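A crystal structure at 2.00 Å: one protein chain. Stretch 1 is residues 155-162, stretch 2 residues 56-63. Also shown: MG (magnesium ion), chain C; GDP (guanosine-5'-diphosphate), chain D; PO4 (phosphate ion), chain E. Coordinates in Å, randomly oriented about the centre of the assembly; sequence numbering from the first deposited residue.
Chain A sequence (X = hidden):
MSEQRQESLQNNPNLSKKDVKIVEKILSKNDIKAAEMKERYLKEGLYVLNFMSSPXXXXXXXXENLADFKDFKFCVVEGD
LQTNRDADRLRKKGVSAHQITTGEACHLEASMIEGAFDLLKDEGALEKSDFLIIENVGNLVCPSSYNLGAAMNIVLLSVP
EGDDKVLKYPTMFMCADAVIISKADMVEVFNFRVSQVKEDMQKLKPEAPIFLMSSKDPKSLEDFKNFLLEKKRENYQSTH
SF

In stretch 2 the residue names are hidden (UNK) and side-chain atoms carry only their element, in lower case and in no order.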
# COMPACT_ATOMS: atom_id res chain seq x y z
N VAL A 155 -0.23 -5.80 -1.17
CA VAL A 155 1.08 -6.12 -1.72
C VAL A 155 1.08 -6.11 -3.25
O VAL A 155 0.24 -6.74 -3.89
CB VAL A 155 1.57 -7.49 -1.22
CG1 VAL A 155 2.94 -7.81 -1.80
CG2 VAL A 155 1.62 -7.52 0.30
N LEU A 156 2.03 -5.39 -3.84
CA LEU A 156 2.23 -5.42 -5.28
C LEU A 156 3.30 -6.43 -5.66
O LEU A 156 4.36 -6.49 -5.04
CB LEU A 156 2.61 -4.04 -5.83
CG LEU A 156 1.54 -2.95 -5.97
CD1 LEU A 156 1.11 -2.38 -4.63
CD2 LEU A 156 2.06 -1.84 -6.88
N LEU A 157 2.99 -7.24 -6.66
CA LEU A 157 4.00 -8.08 -7.31
C LEU A 157 4.03 -7.70 -8.78
O LEU A 157 3.05 -7.91 -9.50
CB LEU A 157 3.68 -9.57 -7.14
CG LEU A 157 4.55 -10.53 -7.95
CD1 LEU A 157 6.02 -10.36 -7.60
CD2 LEU A 157 4.12 -11.98 -7.74
N SER A 158 5.14 -7.13 -9.23
CA SER A 158 5.23 -6.68 -10.61
C SER A 158 5.65 -7.83 -11.50
O SER A 158 6.40 -8.71 -11.09
CB SER A 158 6.19 -5.50 -10.75
OG SER A 158 7.53 -5.93 -10.89
N VAL A 159 5.11 -7.83 -12.72
CA VAL A 159 5.38 -8.89 -13.69
C VAL A 159 6.88 -9.13 -13.91
O VAL A 159 7.32 -10.29 -13.91
CB VAL A 159 4.69 -8.59 -15.05
CG1 VAL A 159 5.31 -9.41 -16.17
CG2 VAL A 159 3.20 -8.87 -14.96
N PRO A 160 7.69 -8.06 -14.08
CA PRO A 160 9.12 -8.32 -14.29
C PRO A 160 9.84 -9.01 -13.13
O PRO A 160 10.93 -9.55 -13.37
CB PRO A 160 9.70 -6.92 -14.52
CG PRO A 160 8.55 -6.10 -15.00
CD PRO A 160 7.37 -6.63 -14.25
N GLU A 161 9.28 -8.99 -11.92
CA GLU A 161 9.93 -9.63 -10.78
C GLU A 161 9.93 -11.16 -10.88
O GLU A 161 10.80 -11.82 -10.32
CB GLU A 161 9.26 -9.22 -9.46
CG GLU A 161 9.38 -7.74 -9.12
CD GLU A 161 8.52 -7.34 -7.94
OE1 GLU A 161 8.55 -8.04 -6.91
OE2 GLU A 161 7.80 -6.32 -8.05
N GLY A 162 8.95 -11.71 -11.60
CA GLY A 162 8.83 -13.15 -11.73
C GLY A 162 7.59 -13.69 -11.06
O GLY A 162 7.20 -13.22 -9.99
N UNK A 56 10.44 -0.51 -6.88
CA UNK A 56 10.13 -0.41 -8.30
C UNK A 56 8.95 -1.22 -8.83
O UNK A 56 8.78 -1.31 -10.05
N UNK A 57 8.14 -1.79 -7.95
CA UNK A 57 6.98 -2.55 -8.39
C UNK A 57 5.86 -1.67 -8.98
O UNK A 57 4.96 -2.18 -9.64
c UNK A 57 6.42 -3.39 -7.24
o UNK A 57 7.34 -4.40 -6.86
N UNK A 58 5.94 -0.36 -8.75
CA UNK A 58 4.94 0.55 -9.30
C UNK A 58 4.02 1.25 -8.32
O UNK A 58 2.95 1.72 -8.70
N UNK A 59 4.42 1.32 -7.05
CA UNK A 59 3.60 1.95 -6.01
C UNK A 59 3.31 3.43 -6.25
O UNK A 59 2.15 3.85 -6.23
c UNK A 59 4.95 0.26 -2.75
c UNK A 59 6.38 0.79 -2.63
n UNK A 59 7.29 0.19 -3.65
c UNK A 59 4.27 1.78 -4.63
c UNK A 59 4.43 0.34 -4.19
N UNK A 60 4.36 4.23 -6.44
CA UNK A 60 4.19 5.67 -6.62
C UNK A 60 3.39 5.98 -7.88
O UNK A 60 2.53 6.86 -7.87
o UNK A 60 6.25 6.18 -5.44
c UNK A 60 5.34 7.89 -6.88
c UNK A 60 5.54 6.39 -6.67
N UNK A 61 3.67 5.26 -8.96
CA UNK A 61 2.96 5.45 -10.22
C UNK A 61 1.47 5.17 -10.04
O UNK A 61 0.62 5.90 -10.55
c UNK A 61 3.51 4.55 -11.34
c UNK A 61 2.69 4.71 -12.62
o UNK A 61 4.88 4.88 -11.60
N UNK A 62 1.17 4.11 -9.30
CA UNK A 62 -0.21 3.75 -9.01
C UNK A 62 -0.94 4.87 -8.27
O UNK A 62 -2.08 5.21 -8.61
c UNK A 62 -1.17 1.45 -5.30
s UNK A 62 -1.69 0.59 -6.78
c UNK A 62 -0.27 2.47 -8.19
c UNK A 62 -1.68 1.97 -7.94
N UNK A 63 -0.29 5.42 -7.25
CA UNK A 63 -0.87 6.51 -6.47
C UNK A 63 -1.06 7.76 -7.33
O UNK A 63 -2.06 8.46 -7.19
c UNK A 63 -1.25 5.31 -3.69
c UNK A 63 0.12 5.71 -4.20
c UNK A 63 1.00 6.16 -3.05
c UNK A 63 -0.01 6.83 -5.25
MG MG C . 7.99 4.76 -4.85
PB GDP D . 7.81 2.18 -6.95
O1B GDP D . 9.30 2.34 -6.77
O2B GDP D . 7.08 3.35 -6.33
O3B GDP D . 7.33 0.92 -6.28
O3A GDP D . 7.47 2.08 -8.51
PA GDP D . 7.57 3.33 -9.52
O1A GDP D . 6.25 4.07 -9.55
O2A GDP D . 8.71 4.26 -9.18
O5' GDP D . 7.78 2.61 -10.93
C5' GDP D . 9.08 2.15 -11.32
C4' GDP D . 9.11 2.04 -12.84
O4' GDP D . 8.06 1.19 -13.28
C3' GDP D . 8.88 3.39 -13.48
O3' GDP D . 9.76 3.49 -14.61
C2' GDP D . 7.46 3.35 -13.98
O2' GDP D . 7.32 4.12 -15.18
C1' GDP D . 7.26 1.88 -14.26
N9 GDP D . 5.85 1.44 -14.13
C8 GDP D . 5.00 1.67 -13.11
N7 GDP D . 3.80 1.08 -13.36
C5 GDP D . 3.89 0.44 -14.54
C6 GDP D . 3.01 -0.38 -15.40
O6 GDP D . 1.83 -0.64 -15.06
N1 GDP D . 3.50 -0.85 -16.55
C2 GDP D . 4.76 -0.59 -16.95
N2 GDP D . 5.20 -1.09 -18.13
N3 GDP D . 5.62 0.15 -16.22
C4 GDP D . 5.25 0.68 -15.04
P PO4 E . 10.28 2.31 -3.53
O1 PO4 E . 10.15 2.55 -2.05
O2 PO4 E . 9.58 3.42 -4.26
O3 PO4 E . 11.74 2.30 -3.91
O4 PO4 E . 9.66 0.99 -3.88
O HOH W 1 9.37 5.19 -6.59

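Position 56 has no side-chain atoms, and nothing of stretch 1 lies close to where a CB would be. Its phi of 82° favours a residue without one, and the backbone N makes weak hydrogen bonds to GDP O1B (3.1 Å) and PO4 O4 (3.4 Å). It is Gly56.

Position 57 carries one carbon followed by one oxygen, unbranched. The oxygen lies 2.3 Å from Glu161 OE2, a very short hydrogen bond, and the CB sits 4.1 Å from the CB of both Leu156 and Ser158. One carbon and a terminal hydroxyl make this Ser57, in the m rotamer, with OG as the donor.

Position 58 is again bare. With phi/psi of 113/20, a CB would be jammed against the carbonyl O of Ser57, so the backbone itself calls for Gly58. Its N donates to GDP O3B at 3.1 Å, and its C packs 3.9 Å from Leu156 CD2. It is the N-cap residue of the helix that follows.

Position 59 has four carbons in a row ending in nitrogen. The second carbon passes 4.2 Å from Leu156 CD2, whereas the nitrogen reaches the phosphates, 2.7 Å from GDP O3B and 2.5 Å from PO4 O4. The chain is that of Lys59, whose NZ donates to both oxygens.

Position 60 shows one carbon bearing an oxygen and a carbon, out of reach of stretch 1. The oxygen binds MG at 2.3 Å, as expected of a hydroxyl ligand, and the branching at CB identifies Thr60.

Position 61 repeats this branched pattern, also without touching stretch 1. Its oxygen lies 2.6 Å from GDP O1A; as Thr61, it donates from both N and OG1 to that phosphate oxygen.

Position 62 holds two carbons, a sulfur and a last carbon, unbranched. The sulfur comes within 4.5 Å of Leu156 CD2, and the thioether is Met62.

Position 63 has four carbons forked at the second, none near stretch 1: Leu63.

The contact is small, burying 281 Å² in all, and combines apolar packing with one polar link. Leu156 CD2 rests against the backbone at the start of the helix and against Met62 SD. Farther along, Glu161 OE2 accepts from Ser158 N (3.0 Å), Ser158 OG (2.9 Å) and Ser57 OG, so a single carboxylate oxygen ties the end of the strand to the phosphate-binding loop.

Stretch 2, residues 56-63: GSGKTTML
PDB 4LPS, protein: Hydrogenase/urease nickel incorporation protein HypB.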